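Local coordinates for protein mandelate racemase/muconate lactonizing enzyme (Jannaschia sp., PDB 4J3Z) that probably acts as an isomerase or lyase of the enolase superfamily, abstracting a proton next to a substrate carboxylate, although its own substrate remains unassigned, at residues T36-V41 and I367-A372; F167-P172 and A190-A195; F341-A344 and G348-R351. All coordinates share one frame; numbering follows the deposited sequence.

Contact 1: T36-V41 and I367-A372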
loop_
_atom_site.group_PDB
_atom_site.type_symbol
_atom_site.label_atom_id
_atom_site.label_comp_id
_atom_site.label_asym_id
_atom_site.label_seq_id
_atom_site.Cartn_x
_atom_site.Cartn_y
_atom_site.Cartn_z
ATOM N N THR D 36 -40.350 -23.006 -24.819
ATOM C CA THR D 36 -39.532 -23.756 -23.870
ATOM C C THR D 36 -38.058 -23.368 -23.983
ATOM O O THR D 36 -37.527 -23.186 -25.087
ATOM C CB THR D 36 -39.632 -25.281 -24.094
ATOM O OG1 THR D 36 -39.122 -25.607 -25.392
ATOM C CG2 THR D 36 -41.080 -25.781 -23.987
ATOM N N GLY D 37 -37.400 -23.264 -22.835
ATOM C CA GLY D 37 -35.985 -22.985 -22.792
ATOM C C GLY D 37 -35.249 -24.037 -21.996
ATOM O O GLY D 37 -35.791 -24.571 -21.023
ATOM N N LEU D 38 -34.017 -24.337 -22.417
ATOM C CA LEU D 38 -33.151 -25.256 -21.683
ATOM C C LEU D 38 -32.101 -24.510 -20.869
ATOM O O LEU D 38 -31.591 -23.476 -21.301
ATOM C CB LEU D 38 -32.468 -26.253 -22.627
ATOM C CG LEU D 38 -33.233 -27.505 -23.080
ATOM C CD1 LEU D 38 -32.332 -28.337 -23.974
ATOM C CD2 LEU D 38 -33.719 -28.340 -21.902
ATOM N N GLY D 39 -31.795 -25.042 -19.688
ATOM C CA GLY D 39 -30.770 -24.487 -18.807
ATOM C C GLY D 39 -30.098 -25.590 -18.004
ATOM O O GLY D 39 -30.680 -26.657 -17.802
ATOM N N GLU D 40 -28.876 -25.332 -17.546
ATOM C CA GLU D 40 -28.117 -26.321 -16.800
ATOM C C GLU D 40 -27.540 -25.756 -15.496
ATOM O O GLU D 40 -26.932 -24.678 -15.481
ATOM C CB GLU D 40 -27.024 -26.940 -17.683
ATOM C CG GLU D 40 -26.135 -27.935 -16.969
ATOM C CD GLU D 40 -25.510 -28.978 -17.884
ATOM O OE1 GLU D 40 -25.563 -28.842 -19.128
ATOM O OE2 GLU D 40 -24.956 -29.950 -17.335
ATOM N N VAL D 41 -27.740 -26.513 -14.419
ATOM C CA VAL D 41 -27.293 -26.162 -13.082
ATOM C C VAL D 41 -25.960 -26.848 -12.787
ATOM O O VAL D 41 -25.773 -28.048 -13.065
ATOM C CB VAL D 41 -28.336 -26.592 -12.023
ATOM C CG1 VAL D 41 -27.869 -26.274 -10.608
ATOM C CG2 VAL D 41 -29.697 -25.961 -12.307
ATOM N N ILE D 367 -30.364 -25.439 -29.145
ATOM C CA ILE D 367 -30.367 -26.815 -28.645
ATOM C C ILE D 367 -31.748 -27.235 -28.148
ATOM O O ILE D 367 -32.381 -26.536 -27.353
ATOM C CB ILE D 367 -29.299 -27.051 -27.544
ATOM C CG1 ILE D 367 -29.402 -25.991 -26.432
ATOM C CG2 ILE D 367 -27.903 -27.047 -28.155
ATOM C CD1 ILE D 367 -28.556 -26.271 -25.210
ATOM N N THR D 368 -32.222 -28.367 -28.655
ATOM C CA THR D 368 -33.434 -28.989 -28.144
ATOM C C THR D 368 -32.993 -30.220 -27.361
ATOM O O THR D 368 -31.995 -30.848 -27.706
ATOM C CB THR D 368 -34.390 -29.373 -29.295
ATOM O OG1 THR D 368 -34.638 -28.222 -30.113
ATOM C CG2 THR D 368 -35.727 -29.892 -28.780
ATOM N N LEU D 369 -33.708 -30.538 -26.285
ATOM C CA LEU D 369 -33.498 -31.795 -25.587
ATOM C C LEU D 369 -34.241 -32.908 -26.320
ATOM O O LEU D 369 -35.229 -32.648 -27.001
ATOM C CB LEU D 369 -33.967 -31.688 -24.138
ATOM C CG LEU D 369 -33.596 -32.824 -23.186
ATOM C CD1 LEU D 369 -32.119 -32.806 -22.827
ATOM C CD2 LEU D 369 -34.451 -32.758 -21.938
ATOM N N ASN D 370 -33.736 -34.138 -26.198
ATOM C CA ASN D 370 -34.405 -35.332 -26.724
ATOM C C ASN D 370 -34.858 -36.155 -25.535
ATOM O O ASN D 370 -34.037 -36.781 -24.848
ATOM C CB ASN D 370 -33.450 -36.177 -27.576
ATOM C CG ASN D 370 -32.710 -35.364 -28.621
ATOM O OD1 ASN D 370 -33.299 -34.557 -29.334
ATOM N ND2 ASN D 370 -31.409 -35.595 -28.728
ATOM N N ASP D 371 -36.164 -36.156 -25.294
ATOM C CA ASP D 371 -36.732 -36.760 -24.087
ATOM C C ASP D 371 -36.337 -38.225 -23.849
ATOM O O ASP D 371 -35.980 -38.609 -22.722
ATOM C CB ASP D 371 -38.250 -36.574 -24.068
ATOM C CG ASP D 371 -38.672 -35.171 -23.611
ATOM O OD1 ASP D 371 -37.835 -34.428 -23.050
ATOM O OD2 ASP D 371 -39.852 -34.818 -23.803
ATOM N N ALA D 372 -36.383 -39.032 -24.909
ATOM C CA ALA D 372 -36.094 -40.461 -24.810
ATOM C C ALA D 372 -34.676 -40.738 -24.297
ATOM O O ALA D 372 -34.484 -41.579 -23.423
ATOM C CB ALA D 372 -36.341 -41.146 -26.146
#
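Leu-38 and Leu-369 meet where strand 36-41 of the N-terminal capping domain is covered by a late segment, 367-372, that packs against the N-terminal sheet, a good example of how one leucine can carry most of the direct contact between two segments far apart in the chain. The packing is tight around one branch. Leu-38 CD1 comes to 3.5 Å from Leu-369 N, and it lies 3.8 Å from Ile-367 O and 3.9 Å from Thr-368 C, so that one methyl presses on consecutive peptide groups. The CB of Leu-369 then sits against the fork of the leucine, 3.7 Å from Leu-38 CD1 and 4.0 Å from Leu-38 CD2. Leu-38 gets this reach by carrying CG beside its backbone N and anti to the carbonyl carbon (chi1 -82°), the rest of its chain being extended; it crosses the side chain of Leu-369 at about a right angle.

Elsewhere the contact is slacker. Ile-367 CD1 approaches Leu-38 CD1 no nearer than 4.5 Å, and Thr-368, an exposed residue, starts its side chain away from the strand. Val-316 of helix 315-327 touches both Leu-38 and Ile-367, while Leu-26 of the adjacent strand 24-31 and Phe-10 of strand 4-12 beyond it touch Leu-369.

No hydrogen bond spans the two segments. Their sheet pairings are made with other strands, and Leu-38 N is taken up by Asp-104. A salt bridge from Asp-371 to Arg-28 ties 367-372 to strand 24-31, but the direct contact with strand 36-41 rests on van der Waals contact and the burial of aliphatic carbon, and so depends on shape.

Contact 2: F167-P172 and A190-A195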
loop_
_atom_site.group_PDB
_atom_site.type_symbol
_atom_site.label_atom_id
_atom_site.label_comp_id
_atom_site.label_asym_id
_atom_site.label_seq_id
_atom_site.Cartn_x
_atom_site.Cartn_y
_atom_site.Cartn_z
ATOM N N PHE D 167 -4.301 -31.020 -18.941
ATOM C CA PHE D 167 -3.939 -32.228 -18.230
ATOM C C PHE D 167 -3.719 -31.899 -16.753
ATOM O O PHE D 167 -3.467 -30.736 -16.405
ATOM C CB PHE D 167 -2.672 -32.842 -18.853
ATOM C CG PHE D 167 -1.514 -31.876 -18.958
ATOM C CD1 PHE D 167 -1.404 -31.012 -20.049
ATOM C CD2 PHE D 167 -0.541 -31.827 -17.971
ATOM C CE1 PHE D 167 -0.348 -30.117 -20.145
ATOM C CE2 PHE D 167 0.522 -30.936 -18.064
ATOM C CZ PHE D 167 0.622 -30.082 -19.155
ATOM N N ASP D 168 -3.810 -32.919 -15.901
ATOM C CA ASP D 168 -3.622 -32.757 -14.454
ATOM C C ASP D 168 -2.847 -33.937 -13.862
ATOM O O ASP D 168 -3.442 -34.893 -13.381
ATOM C CB ASP D 168 -4.972 -32.574 -13.737
ATOM C CG ASP D 168 -4.867 -32.744 -12.214
ATOM O OD1 ASP D 168 -4.395 -31.817 -11.517
ATOM O OD2 ASP D 168 -5.270 -33.817 -11.713
ATOM N N PRO D 169 -1.508 -33.869 -13.901
ATOM C CA PRO D 169 -0.669 -34.912 -13.322
ATOM C C PRO D 169 -0.351 -34.661 -11.842
ATOM O O PRO D 169 0.402 -35.424 -11.238
ATOM C CB PRO D 169 0.607 -34.793 -14.145
ATOM C CG PRO D 169 0.709 -33.331 -14.418
ATOM C CD PRO D 169 -0.697 -32.805 -14.522
ATOM N N ALA D 170 -0.929 -33.607 -11.269
ATOM C CA ALA D 170 -0.526 -33.134 -9.946
ATOM C C ALA D 170 -1.016 -34.007 -8.790
ATOM O O ALA D 170 -0.664 -33.766 -7.634
ATOM C CB ALA D 170 -0.942 -31.684 -9.751
ATOM N N GLY D 171 -1.818 -35.020 -9.104
ATOM C CA GLY D 171 -2.263 -35.991 -8.105
ATOM C C GLY D 171 -3.537 -35.593 -7.379
ATOM O O GLY D 171 -3.914 -34.423 -7.400
ATOM N N PRO D 172 -4.190 -36.572 -6.715
ATOM C CA PRO D 172 -5.532 -36.452 -6.120
ATOM C C PRO D 172 -5.691 -35.290 -5.141
ATOM O O PRO D 172 -4.738 -34.925 -4.447
ATOM C CB PRO D 172 -5.715 -37.788 -5.385
ATOM C CG PRO D 172 -4.331 -38.323 -5.195
ATOM C CD PRO D 172 -3.580 -37.880 -6.409
ATOM N N ALA D 190 6.376 -31.937 -14.328
ATOM C CA ALA D 190 7.428 -31.562 -15.292
ATOM C C ALA D 190 7.595 -32.600 -16.413
ATOM O O ALA D 190 7.598 -32.247 -17.598
ATOM C CB ALA D 190 8.751 -31.313 -14.576
ATOM N N ARG D 191 7.716 -33.875 -16.048
ATOM C CA ARG D 191 7.797 -34.958 -17.047
ATOM C C ARG D 191 6.632 -34.892 -18.027
ATOM O O ARG D 191 6.827 -35.015 -19.241
ATOM C CB ARG D 191 7.841 -36.334 -16.372
ATOM C CG ARG D 191 9.230 -36.777 -15.929
ATOM C CD ARG D 191 9.186 -38.094 -15.142
ATOM N NE ARG D 191 8.356 -39.123 -15.785
ATOM C CZ ARG D 191 7.862 -40.198 -15.164
ATOM N NH1 ARG D 191 8.111 -40.415 -13.872
ATOM N NH2 ARG D 191 7.107 -41.064 -15.834
ATOM N N PHE D 192 5.425 -34.672 -17.496
ATOM C CA PHE D 192 4.227 -34.447 -18.313
ATOM C C PHE D 192 4.357 -33.257 -19.251
ATOM O O PHE D 192 4.055 -33.376 -20.442
ATOM C CB PHE D 192 2.998 -34.271 -17.434
ATOM C CG PHE D 192 2.122 -35.492 -17.353
ATOM C CD1 PHE D 192 2.560 -36.644 -16.699
ATOM C CD2 PHE D 192 0.854 -35.482 -17.912
ATOM C CE1 PHE D 192 1.748 -37.762 -16.618
ATOM C CE2 PHE D 192 0.038 -36.592 -17.824
ATOM C CZ PHE D 192 0.486 -37.736 -17.181
ATOM N N CYS D 193 4.807 -32.117 -18.726
ATOM C CA CYS D 193 5.007 -30.912 -19.554
ATOM C C CYS D 193 6.093 -31.087 -20.620
ATOM O O CYS D 193 5.933 -30.613 -21.745
ATOM C CB CYS D 193 5.343 -29.690 -18.685
ATOM S SG CYS D 193 3.957 -28.913 -17.835
ATOM N N ALA D 194 7.197 -31.739 -20.263
ATOM C CA ALA D 194 8.307 -31.979 -21.212
ATOM C C ALA D 194 7.895 -32.832 -22.408
ATOM O O ALA D 194 8.199 -32.481 -23.551
ATOM C CB ALA D 194 9.508 -32.606 -20.509
ATOM N N ALA D 195 7.203 -33.941 -22.138
ATOM C CA ALA D 195 6.806 -34.896 -23.178
ATOM C C ALA D 195 5.768 -34.311 -24.118
ATOM O O ALA D 195 5.839 -34.510 -25.337
ATOM C CB ALA D 195 6.294 -36.194 -22.556
#
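A beta-alpha-beta crossover of the barrel brings Phe-167 and Pro-169, at and just beyond the end of strand 164-167, against Phe-192 and Cys-193 of helix 183-200, which leads on to the parallel strand 205-209. Pro-169 makes the central contact. Its CB stands over one face of the Phe-192 ring, 3.7 Å from the centroid and only 14° off the ring normal, a well-centred CH-pi interaction; its CG leans on Phe-192 CB at 3.9 Å.

Phe-167 holds CG between its backbone N and carbonyl carbon (chi1 53°), which brings the ring up against the helix. There its CD2 lies 3.9 Å from Phe-192 CD2 as the two side chains pass in opposite directions. The sulfur of the next helix residue meets the far end of the same ring: Cys-193 SG is 3.8 Å from Phe-167 CZ and close to the ring plane, a sulfur-aromatic contact at the edge.

Ala-150 and Pro-147 of helix 147-159 also touch Phe-192, and Leu-206 of strand 205-209 touches Phe-167. With no hydrogen bond between the segments, the direct contact probably rests on dispersion, with a small electrostatic part from the rings, in a buried layer between the strands and the outer helices of the barrel.

Contact 3: F341-A344 and G348-R351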
loop_
_atom_site.group_PDB
_atom_site.type_symbol
_atom_site.label_atom_id
_atom_site.label_comp_id
_atom_site.label_asym_id
_atom_site.label_seq_id
_atom_site.Cartn_x
_atom_site.Cartn_y
_atom_site.Cartn_z
ATOM N N PHE D 341 -22.391 -38.959 -26.130
ATOM C CA PHE D 341 -23.575 -38.684 -25.320
ATOM C C PHE D 341 -23.967 -37.203 -25.352
ATOM O O PHE D 341 -25.150 -36.870 -25.475
ATOM C CB PHE D 341 -23.385 -39.164 -23.885
ATOM C CG PHE D 341 -24.633 -39.076 -23.048
ATOM C CD1 PHE D 341 -25.778 -39.789 -23.401
ATOM C CD2 PHE D 341 -24.660 -38.302 -21.899
ATOM C CE1 PHE D 341 -26.918 -39.726 -22.617
ATOM C CE2 PHE D 341 -25.801 -38.230 -21.115
ATOM C CZ PHE D 341 -26.930 -38.945 -21.478
ATOM N N HIS D 342 -22.968 -36.328 -25.243
ATOM C CA HIS D 342 -23.142 -34.900 -25.474
ATOM C C HIS D 342 -23.902 -34.600 -26.774
ATOM O O HIS D 342 -24.816 -33.777 -26.776
ATOM C CB HIS D 342 -21.780 -34.192 -25.490
ATOM C CG HIS D 342 -21.220 -33.917 -24.128
ATOM N ND1 HIS D 342 -20.327 -34.760 -23.504
ATOM C CD2 HIS D 342 -21.418 -32.883 -23.275
ATOM C CE1 HIS D 342 -20.006 -34.266 -22.320
ATOM N NE2 HIS D 342 -20.651 -33.126 -22.160
ATOM N N GLU D 343 -23.528 -35.262 -27.870
ATOM C CA GLU D 343 -24.166 -35.040 -29.177
ATOM C C GLU D 343 -25.477 -35.831 -29.358
ATOM O O GLU D 343 -26.253 -35.561 -30.276
ATOM C CB GLU D 343 -23.177 -35.361 -30.313
ATOM C CG GLU D 343 -23.595 -34.915 -31.709
ATOM C CD GLU D 343 -23.621 -33.401 -31.894
ATOM O OE1 GLU D 343 -22.829 -32.675 -31.243
ATOM O OE2 GLU D 343 -24.428 -32.937 -32.720
ATOM N N ALA D 344 -25.714 -36.801 -28.480
ATOM C CA ALA D 344 -26.964 -37.565 -28.483
ATOM C C ALA D 344 -28.039 -36.917 -27.612
ATOM O O ALA D 344 -29.217 -36.891 -27.994
ATOM C CB ALA D 344 -26.714 -38.999 -28.019
ATOM N N GLY D 348 -28.477 -30.040 -31.903
ATOM C CA GLY D 348 -28.109 -28.632 -32.087
ATOM C C GLY D 348 -26.815 -28.220 -31.407
ATOM O O GLY D 348 -26.311 -27.121 -31.628
ATOM N N ARG D 349 -26.279 -29.100 -30.570
ATOM C CA ARG D 349 -25.023 -28.856 -29.877
ATOM C C ARG D 349 -23.965 -28.244 -30.805
ATOM O O ARG D 349 -23.768 -28.731 -31.921
ATOM C CB ARG D 349 -24.491 -30.165 -29.304
ATOM C CG ARG D 349 -23.404 -30.001 -28.257
ATOM C CD ARG D 349 -22.791 -31.342 -27.895
ATOM N NE ARG D 349 -21.918 -31.816 -28.961
ATOM C CZ ARG D 349 -20.619 -31.549 -29.033
ATOM N NH1 ARG D 349 -19.908 -32.011 -30.056
ATOM N NH2 ARG D 349 -20.033 -30.810 -28.088
ATOM N N PRO D 350 -23.293 -27.165 -30.350
ATOM C CA PRO D 350 -22.177 -26.621 -31.114
ATOM C C PRO D 350 -21.050 -27.653 -31.217
ATOM O O PRO D 350 -20.692 -28.289 -30.221
ATOM C CB PRO D 350 -21.728 -25.416 -30.278
ATOM C CG PRO D 350 -22.906 -25.072 -29.421
ATOM C CD PRO D 350 -23.542 -26.392 -29.117
ATOM N N ARG D 351 -20.511 -27.823 -32.420
ATOM C CA ARG D 351 -19.456 -28.812 -32.651
ATOM C C ARG D 351 -18.098 -28.141 -32.781
ATOM O O ARG D 351 -17.942 -27.176 -33.532
ATOM C CB ARG D 351 -19.742 -29.638 -33.909
ATOM C CG ARG D 351 -21.215 -29.877 -34.183
ATOM C CD ARG D 351 -21.444 -30.528 -35.540
ATOM N NE ARG D 351 -21.640 -31.971 -35.415
ATOM C CZ ARG D 351 -22.328 -32.722 -36.277
ATOM N NH1 ARG D 351 -22.896 -32.174 -37.346
ATOM N NH2 ARG D 351 -22.452 -34.029 -36.070
HETATM O O HOH W 1 -26.534 -32.185 -31.203
HETATM O O HOH W 2 -26.718 -31.832 -34.087
#
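Glu-343, Arg-349 and Arg-351 form a salt-bridge network across a short connection, in which helix 340-345 passes through strand 346-347 into the loop that leads to strand 356-358. It illustrates how one carboxylate can serve two arginines with unlike geometries.

The direct hydrogen bonds belong to Arg-349. Its NE donates to Glu-343 OE1 over 2.6 Å, with an N-H...O angle of 154°, and the oxygen lies near the guanidinium plane, at its edge. The donor approaches OE1 on the anti side, 25° out of the carboxylate plane, with carboxylate and guanidinium turned 80° apart. A weak second bond runs from Arg-349 NH1 to the same Glu-343 OE1 at 3.2 Å. A bend in the arginine chain at chi3 swings NE toward the acid, and NH2 makes a further salt bridge to Glu-338.

The other ion pair is purely electrostatic. Glu-343 OE2 lies over one face of the Arg-351 guanidinium, a long 4.0 Å from Arg-351 NE, with the two flat groups nearly parallel and no N-H aimed at the oxygen.

Apolar contact supports the inner end: Arg-349 CD packs 3.9 Å from His-342 CB, and the imidazole of His-342 is hydrogen-bonded through ND1 to Thr-339 and through NE2 to Ala-313. A methionine in place of Arg-349 would probably leave Glu-343 OE1 and Glu-338 without their shared cationic partner.

Water-mediated contacts lie at the outer end, where two waters bridge the same pair of atoms. Water 2 donates to Glu-343 OE2 at 2.9 Å and accepts a weak bond from Gly-348 N; water 1, weakly bonded to that same oxygen, accepts from Gly-348 N at 3.0 Å.

In the fold
From the N terminus, the chain lays down the three-stranded capping sheet, and its strand 36-41 opens contact 1, which closes more than 320 residues later at 367-372. Both other contacts are nested in that long loop and follow one another in series. Contact 2 closes first, within one crossover of the barrel, on the opposite side of the chain's centre from contact 1, the centres being about 36 Å apart. Contact 3 closes a very short loop late in the chain. It adjoins contact 1: Ala-344 O probably accepts a hydrogen bond from Asn-370 ND2, and Ile-367 packs on Gly-348 and Arg-349, so the turn of contact 3 abuts the segment that covers strand 36-41.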